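Protein angel homolog 2 (Homo sapiens, PDB 6RVZ) probably removes 2',3'-cyclic phosphates from RNA ends, and is thought to bind the 3' untranslated regions of messenger RNA. Local coordinates at residues V352-S357 / S415-P420; Y57-Q62 / L101-V106. All coordinates share one frame; numbering follows the deposited sequence.

Contact 1. Residues V352-S357 / S415-P420; sequences VTTCHS and SSDHLP. With ADN (adenosine), chain D; KL2 (adenosine-2',3'-vanadate), chain B.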
loop_
_atom_site.group_PDB
_atom_site.type_symbol
_atom_site.label_atom_id
_atom_site.label_comp_id
_atom_site.label_asym_id
_atom_site.label_seq_id
_atom_site.Cartn_x
_atom_site.Cartn_y
_atom_site.Cartn_z
ATOM N N VAL A 352 -15.123 -0.154 0.338
ATOM C CA VAL A 352 -14.301 0.232 1.476
ATOM C C VAL A 352 -13.238 -0.845 1.694
ATOM O O VAL A 352 -13.464 -2.014 1.386
ATOM C CB VAL A 352 -15.141 0.478 2.748
ATOM C CG1 VAL A 352 -16.199 1.552 2.533
ATOM C CG2 VAL A 352 -15.788 -0.791 3.274
ATOM N N THR A 353 -12.069 -0.426 2.201
ATOM C CA THR A 353 -10.979 -1.329 2.539
ATOM C C THR A 353 -10.711 -1.309 4.047
ATOM O O THR A 353 -10.006 -2.186 4.544
ATOM C CB THR A 353 -9.708 -0.998 1.738
ATOM O OG1 THR A 353 -9.154 0.237 2.193
ATOM C CG2 THR A 353 -9.952 -0.910 0.246
ATOM N N THR A 354 -11.266 -0.315 4.767
ATOM C CA THR A 354 -11.113 -0.197 6.213
ATOM C C THR A 354 -12.443 0.238 6.836
ATOM O O THR A 354 -13.133 1.087 6.276
ATOM C CB THR A 354 -9.955 0.751 6.570
ATOM O OG1 THR A 354 -9.723 0.678 7.976
ATOM C CG2 THR A 354 -10.204 2.195 6.188
ATOM N N CYS A 355 -12.796 -0.356 7.989
ATOM C CA CYS A 355 -14.013 -0.026 8.725
ATOM C C CYS A 355 -13.759 -0.135 10.232
ATOM O O CYS A 355 -13.425 -1.209 10.723
ATOM C CB CYS A 355 -15.169 -0.948 8.338
ATOM S SG CYS A 355 -16.791 -0.413 8.952
ATOM N N HIS A 356 -13.900 0.983 10.960
ATOM C CA HIS A 356 -13.873 0.978 12.418
ATOM C C HIS A 356 -14.823 2.064 12.935
ATOM O O HIS A 356 -15.625 2.584 12.162
ATOM C CB HIS A 356 -12.422 1.048 12.937
ATOM C CG HIS A 356 -11.605 2.187 12.423
ATOM N ND1 HIS A 356 -12.016 3.501 12.516
ATOM C CD2 HIS A 356 -10.379 2.214 11.853
ATOM C CE1 HIS A 356 -11.092 4.288 12.000
ATOM N NE2 HIS A 356 -10.077 3.522 11.586
ATOM N N SER A 357 -14.746 2.396 14.235
ATOM C CA SER A 357 -15.705 3.290 14.873
ATOM C C SER A 357 -15.783 4.648 14.173
ATOM O O SER A 357 -16.836 5.278 14.196
ATOM C CB SER A 357 -15.402 3.472 16.346
ATOM O OG SER A 357 -15.647 2.278 17.077
ATOM N N SER A 415 -10.214 -10.372 11.477
ATOM C CA SER A 415 -9.389 -9.946 12.600
ATOM C C SER A 415 -8.463 -8.772 12.257
ATOM O O SER A 415 -7.471 -8.550 12.946
ATOM C CB SER A 415 -8.614 -11.125 13.134
ATOM O OG SER A 415 -9.465 -11.986 13.876
ATOM N N SER A 416 -8.797 -8.003 11.213
ATOM C CA SER A 416 -8.192 -6.697 10.989
ATOM C C SER A 416 -9.286 -5.654 10.780
ATOM O O SER A 416 -10.411 -6.005 10.431
ATOM C CB SER A 416 -7.240 -6.718 9.819
ATOM O OG SER A 416 -6.729 -5.415 9.560
ATOM N N ASP A 417 -8.941 -4.373 10.977
ATOM C CA ASP A 417 -9.848 -3.275 10.674
ATOM C C ASP A 417 -9.754 -2.917 9.189
ATOM O O ASP A 417 -10.471 -2.034 8.729
ATOM C CB ASP A 417 -9.637 -2.074 11.606
ATOM C CG ASP A 417 -8.267 -1.422 11.554
ATOM O OD1 ASP A 417 -7.354 -2.005 10.940
ATOM O OD2 ASP A 417 -8.122 -0.341 12.156
ATOM N N HIS A 418 -8.870 -3.611 8.450
ATOM C CA HIS A 418 -8.829 -3.573 6.995
ATOM C C HIS A 418 -9.283 -4.912 6.412
ATOM O O HIS A 418 -9.235 -5.932 7.095
ATOM C CB HIS A 418 -7.409 -3.256 6.497
ATOM C CG HIS A 418 -6.934 -1.876 6.806
ATOM N ND1 HIS A 418 -6.704 -0.940 5.819
ATOM C CD2 HIS A 418 -6.628 -1.278 7.975
ATOM C CE1 HIS A 418 -6.289 0.183 6.371
ATOM N NE2 HIS A 418 -6.234 0.001 7.692
ATOM N N LEU A 419 -9.704 -4.889 5.140
ATOM C CA LEU A 419 -9.941 -6.086 4.344
ATOM C C LEU A 419 -8.703 -6.369 3.496
ATOM O O LEU A 419 -8.067 -5.435 3.014
ATOM C CB LEU A 419 -11.155 -5.863 3.434
ATOM C CG LEU A 419 -12.505 -5.684 4.127
ATOM C CD1 LEU A 419 -13.581 -5.325 3.112
ATOM C CD2 LEU A 419 -12.901 -6.937 4.899
ATOM N N PRO A 420 -8.322 -7.651 3.277
ATOM C CA PRO A 420 -7.232 -7.978 2.358
ATOM C C PRO A 420 -7.644 -7.765 0.902
ATOM O O PRO A 420 -8.733 -8.170 0.503
ATOM C CB PRO A 420 -6.942 -9.461 2.643
ATOM C CG PRO A 420 -8.256 -10.006 3.162
ATOM C CD PRO A 420 -8.906 -8.851 3.900
HETATM O "O5'" ADN D . -27.993 0.928 16.012
HETATM C "C5'" ADN D . -26.678 1.281 15.604
HETATM C "C4'" ADN D . -26.341 0.623 14.290
HETATM O "O4'" ADN D . -25.082 1.157 13.802
HETATM C "C3'" ADN D . -26.123 -0.889 14.412
HETATM O "O3'" ADN D . -26.478 -1.558 13.210
HETATM C "C2'" ADN D . -24.620 -0.978 14.705
HETATM O "O2'" ADN D . -23.998 -2.164 14.263
HETATM C "C1'" ADN D . -24.054 0.196 13.910
HETATM N N9 ADN D . -22.884 0.818 14.529
HETATM C C8 ADN D . -22.295 0.534 15.741
HETATM N N7 ADN D . -21.240 1.276 15.991
HETATM C C5 ADN D . -21.113 2.109 14.880
HETATM C C6 ADN D . -20.182 3.124 14.535
HETATM N N6 ADN D . -19.159 3.504 15.311
HETATM N N1 ADN D . -20.358 3.746 13.334
HETATM C C2 ADN D . -21.382 3.365 12.552
HETATM N N3 ADN D . -22.310 2.433 12.781
HETATM C C4 ADN D . -22.121 1.829 13.974
HETATM O O2V KL2 B . -6.104 4.482 9.121
HETATM V V KL2 B . -4.460 3.395 9.052
HETATM O "O2'" KL2 B . -4.325 3.448 11.035
HETATM O O1V KL2 B . -4.463 3.440 6.951
HETATM O O3V KL2 B . -4.565 1.301 9.126
HETATM O "O3'" KL2 B . -2.685 4.296 9.188
HETATM C "C3'" KL2 B . -2.364 4.705 10.519
HETATM C "C2'" KL2 B . -3.561 4.571 11.441
HETATM C "C4'" KL2 B . -1.334 3.837 11.215
HETATM C "C5'" KL2 B . 0.088 4.231 10.825
HETATM O "O5'" KL2 B . 0.400 5.532 11.338
HETATM O "O4'" KL2 B . -1.604 3.996 12.623
HETATM C "C1'" KL2 B . -2.975 4.387 12.828
HETATM N N1 KL2 B . -6.174 8.060 14.688
HETATM C C2 KL2 B . -6.482 6.967 13.969
HETATM N N3 KL2 B . -5.535 6.105 13.562
HETATM C C4 KL2 B . -4.235 6.329 13.867
HETATM C C5 KL2 B . -3.896 7.454 14.604
HETATM C C6 KL2 B . -4.893 8.328 15.017
HETATM N N6 KL2 B . -4.587 9.433 15.737
HETATM N N7 KL2 B . -2.564 7.448 14.764
HETATM C C8 KL2 B . -2.103 6.345 14.146
HETATM N N9 KL2 B . -3.107 5.662 13.596
#
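Thr354 lies over the imidazole of His418, its CB 3.7 Å from the ring centroid and almost on the ring normal, a CH-pi contact in which OG1 also sits above the same face. A threonine suits this place because one short branched side chain offers carbon to the ring and a hydroxyl to the backbone beside it. With OG1 turned opposite the backbone N (chi1 -172°), the Thr354 hydroxyl OG1 donates to Asp417 O at 2.9 Å, arriving from above the carbonyl plane. Cys355 N reaches the same Asp417 O at 3.0 Å, nearly in line with the C=O, so two donors grip it. Beyond His418, Leu419 N donates to Thr353 O at 2.8 Å. Ser416, small enough to fold back, forms an ST turn by accepting from His418 N, which shapes the chain leading into the histidine. This tightly packed part gives way toward Ser357, where the segments part: His356 CD2, at the ring edge, still meets Asp417 OD2 at 3.4 Å, but the partly exposed Ser357 turns to other partners, its O accepting from N6 of a bound adenosine. Asp417 OD2 is itself bonded to Tyr72. At the pocket His418 NE2 donates to O3V of the adenosine-vanadate at 2.6 Å, while ND1 is hydrogen-bonded to Asp364, which also binds the Thr353 hydroxyl. A leucine in place of His418 would probably leave O3V without this donor and Asp364 without its imidazole mate. The histidine paired with an aspartate and directed at a phosphate-like group is characteristic of the active site of DNase I-like endonuclease/exonuclease/phosphatase enzymes.

Contact 2. Residues Y57-Q62 / L101-V106; sequences YNILSQ and LCLQEV. With MG (magnesium ion), chain C; KL2 (adenosine-2',3'-vanadate), chain B.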
loop_
_atom_site.group_PDB
_atom_site.type_symbol
_atom_site.label_atom_id
_atom_site.label_comp_id
_atom_site.label_asym_id
_atom_site.label_seq_id
_atom_site.Cartn_x
_atom_site.Cartn_y
_atom_site.Cartn_z
ATOM N N TYR A 57 -2.456 -6.332 2.408
ATOM C CA TYR A 57 -3.194 -6.480 3.655
ATOM C C TYR A 57 -2.519 -5.701 4.787
ATOM O O TYR A 57 -1.398 -6.015 5.177
ATOM C CB TYR A 57 -3.319 -7.967 4.011
ATOM C CG TYR A 57 -4.404 -8.331 4.997
ATOM C CD1 TYR A 57 -5.427 -7.451 5.318
ATOM C CD2 TYR A 57 -4.435 -9.591 5.575
ATOM C CE1 TYR A 57 -6.427 -7.799 6.212
ATOM C CE2 TYR A 57 -5.431 -9.956 6.467
ATOM C CZ TYR A 57 -6.434 -9.058 6.787
ATOM O OH TYR A 57 -7.423 -9.409 7.660
ATOM N N ASN A 58 -3.213 -4.672 5.298
ATOM C CA ASN A 58 -2.892 -4.002 6.548
ATOM C C ASN A 58 -3.484 -4.863 7.658
ATOM O O ASN A 58 -4.706 -4.952 7.776
ATOM C CB ASN A 58 -3.434 -2.567 6.531
ATOM C CG ASN A 58 -3.146 -1.785 7.795
ATOM O OD1 ASN A 58 -3.168 -2.334 8.894
ATOM N ND2 ASN A 58 -2.872 -0.499 7.649
ATOM N N ILE A 59 -2.626 -5.529 8.442
ATOM C CA ILE A 59 -3.091 -6.554 9.365
ATOM C C ILE A 59 -3.408 -5.980 10.751
ATOM O O ILE A 59 -3.895 -6.725 11.600
ATOM C CB ILE A 59 -2.088 -7.727 9.441
ATOM C CG1 ILE A 59 -0.766 -7.350 10.115
ATOM C CG2 ILE A 59 -1.864 -8.309 8.052
ATOM C CD1 ILE A 59 0.119 -8.538 10.422
ATOM N N LEU A 60 -3.142 -4.679 10.977
ATOM C CA LEU A 60 -3.388 -3.969 12.229
ATOM C C LEU A 60 -2.415 -4.435 13.312
ATOM O O LEU A 60 -2.540 -5.542 13.839
ATOM C CB LEU A 60 -4.848 -4.101 12.682
ATOM C CG LEU A 60 -5.215 -3.439 14.015
ATOM C CD1 LEU A 60 -4.877 -1.954 14.059
ATOM C CD2 LEU A 60 -6.695 -3.653 14.291
ATOM N N SER A 61 -1.460 -3.557 13.640
ATOM C CA SER A 61 -0.490 -3.786 14.694
ATOM C C SER A 61 -1.219 -3.759 16.037
ATOM O O SER A 61 -1.993 -2.840 16.282
ATOM C CB SER A 61 0.585 -2.722 14.609
ATOM O OG SER A 61 1.145 -2.444 15.884
ATOM N N GLN A 62 -0.999 -4.748 16.919
ATOM C CA GLN A 62 -1.669 -4.766 18.211
ATOM C C GLN A 62 -1.358 -3.494 19.000
ATOM O O GLN A 62 -2.230 -2.985 19.702
ATOM C CB GLN A 62 -1.217 -5.970 19.036
ATOM C CG GLN A 62 -2.054 -6.218 20.282
ATOM C CD GLN A 62 -3.470 -6.622 19.957
ATOM O OE1 GLN A 62 -3.748 -7.201 18.908
ATOM N NE2 GLN A 62 -4.386 -6.313 20.859
ATOM N N LEU A 101 2.855 -11.559 -0.965
ATOM C CA LEU A 101 2.195 -10.859 0.128
ATOM C C LEU A 101 2.833 -9.480 0.309
ATOM O O LEU A 101 4.046 -9.378 0.479
ATOM C CB LEU A 101 2.333 -11.668 1.425
ATOM C CG LEU A 101 1.837 -13.113 1.387
ATOM C CD1 LEU A 101 2.020 -13.776 2.744
ATOM C CD2 LEU A 101 0.381 -13.188 0.958
ATOM N N CYS A 102 2.002 -8.429 0.272
ATOM C CA CYS A 102 2.399 -7.087 0.677
ATOM C C CYS A 102 1.604 -6.687 1.919
ATOM O O CYS A 102 0.418 -6.379 1.823
ATOM C CB CYS A 102 2.179 -6.083 -0.450
ATOM S SG CYS A 102 3.341 -6.292 -1.823
ATOM N N LEU A 103 2.262 -6.713 3.085
ATOM C CA LEU A 103 1.603 -6.483 4.362
ATOM C C LEU A 103 2.037 -5.137 4.944
ATOM O O LEU A 103 3.174 -4.713 4.748
ATOM C CB LEU A 103 1.960 -7.626 5.320
ATOM C CG LEU A 103 1.748 -9.043 4.786
ATOM C CD1 LEU A 103 2.288 -10.067 5.767
ATOM C CD2 LEU A 103 0.278 -9.312 4.499
ATOM N N GLN A 104 1.113 -4.488 5.670
ATOM C CA GLN A 104 1.382 -3.263 6.409
ATOM C C GLN A 104 1.016 -3.480 7.879
ATOM O O GLN A 104 0.266 -4.401 8.203
ATOM C CB GLN A 104 0.600 -2.088 5.810
ATOM C CG GLN A 104 0.835 -1.891 4.316
ATOM C CD GLN A 104 -0.090 -2.721 3.459
ATOM O OE1 GLN A 104 -1.264 -2.906 3.778
ATOM N NE2 GLN A 104 0.432 -3.226 2.353
ATOM N N GLU A 105 1.560 -2.617 8.752
ATOM C CA GLU A 105 1.391 -2.687 10.199
ATOM C C GLU A 105 1.831 -4.054 10.725
ATOM O O GLU A 105 1.154 -4.665 11.552
ATOM C CB GLU A 105 -0.048 -2.370 10.611
ATOM C CG GLU A 105 -0.471 -0.942 10.325
ATOM C CD GLU A 105 -1.736 -0.509 11.048
ATOM O OE1 GLU A 105 -1.997 -1.028 12.152
ATOM O OE2 GLU A 105 -2.457 0.347 10.504
ATOM N N VAL A 106 2.992 -4.512 10.243
ATOM C CA VAL A 106 3.612 -5.744 10.698
ATOM C C VAL A 106 4.504 -5.403 11.890
ATOM O O VAL A 106 5.569 -4.813 11.716
ATOM C CB VAL A 106 4.402 -6.411 9.553
ATOM C CG1 VAL A 106 5.136 -7.662 10.016
ATOM C CG2 VAL A 106 3.512 -6.727 8.361
HETATM MG MG MG C . -4.321 1.220 11.123
HETATM O O2V KL2 B . -6.104 4.482 9.121
HETATM V V KL2 B . -4.460 3.395 9.052
HETATM O "O2'" KL2 B . -4.325 3.448 11.035
HETATM O O1V KL2 B . -4.463 3.440 6.951
HETATM O O3V KL2 B . -4.565 1.301 9.126
HETATM O "O3'" KL2 B . -2.685 4.296 9.188
HETATM C "C3'" KL2 B . -2.364 4.705 10.519
HETATM C "C2'" KL2 B . -3.561 4.571 11.441
HETATM C "C4'" KL2 B . -1.334 3.837 11.215
HETATM C "C5'" KL2 B . 0.088 4.231 10.825
HETATM O "O5'" KL2 B . 0.400 5.532 11.338
HETATM O "O4'" KL2 B . -1.604 3.996 12.623
HETATM C "C1'" KL2 B . -2.975 4.387 12.828
HETATM N N1 KL2 B . -6.174 8.060 14.688
HETATM C C2 KL2 B . -6.482 6.967 13.969
HETATM N N3 KL2 B . -5.535 6.105 13.562
HETATM C C4 KL2 B . -4.235 6.329 13.867
HETATM C C5 KL2 B . -3.896 7.454 14.604
HETATM C C6 KL2 B . -4.893 8.328 15.017
HETATM N N6 KL2 B . -4.587 9.433 15.737
HETATM N N7 KL2 B . -2.564 7.448 14.764
HETATM C C8 KL2 B . -2.103 6.345 14.146
HETATM N N9 KL2 B . -3.107 5.662 13.596
HETATM O O HOH W 1 -4.815 -0.858 10.721
HETATM O O HOH W 2 -3.674 0.967 12.982
HETATM O O HOH W 3 -6.335 1.443 11.645
#
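Glu105 reaches across to the end of strand 49-58 and the turn after it, where Asn58, Leu60 and Ser61 gather round its side chain. Glu105 CB lies 3.5 Å from Ser61 N, and Glu105 CG, set opposite the carbonyl carbon (chi1 -66°), passes 3.4 Å from Asn58 OD1. The chain then runs extended, which carries the carboxylate to the metal. CD lies close to Asn58 OD1. Of the two tips, Glu105 OE1 accepts from Ser61 N at 3.0 Å on its anti side and also accepts a hydrogen bond from a metal-bound water; Glu105 OE2 binds the magnesium at 2.1 Å. Two oxygens of the adenosine-vanadate and three waters complete six ligands. A glutamate suits the spot, being long enough to reach the metal with one oxygen while the other is held by the backbone.

Asn58 steadies the arrangement. Asn58 ND2 donates to Glu105 OE2 at 3.0 Å from above the carboxylate plane, the two flat groups 73° apart, and also bonds to Asp236. OD1 closes an Asx turn with Leu60 N and accepts from a metal-bound water. Behind this polar cluster the backbones form a short parallel ladder, ending with Ile59 N to Gln104 O at 3.1 Å. Tyr57 CB meets Leu103 CD2 at 3.9 Å on the apolar face.

Strands 49-58 and 100-107 are thus neighbours in a mixed sheet; helices 82-96 and 108-121 pack against Ile59 through Ile89 and Ile115, while His195 of strand 189-195 touches Asn58 and Glu105 on the metal side.

Both contacts are buried and converge on the adenosine-vanadate, but they build different parts of the pocket. Contact 2 joins adjacent strands of one sheet and supplies the metal-binding carboxylate, so acidic and amide groups dominate its polar side. Contact 1 joins a short edge strand of the other sheet to the loop before strand 421-428, making do with a single bridge and contributing an imidazole; only its far end nears the surface. The loop 415-420 ties them together: Ser416 OG probably hydrogen-bonds to Asn58 O at 2.7 Å, and His418 packs on Asn58. Helix 82-96 flanks both contacts, while helix 108-121 backs contact 2 and helix 400-405 lies against Val352 and Cys355.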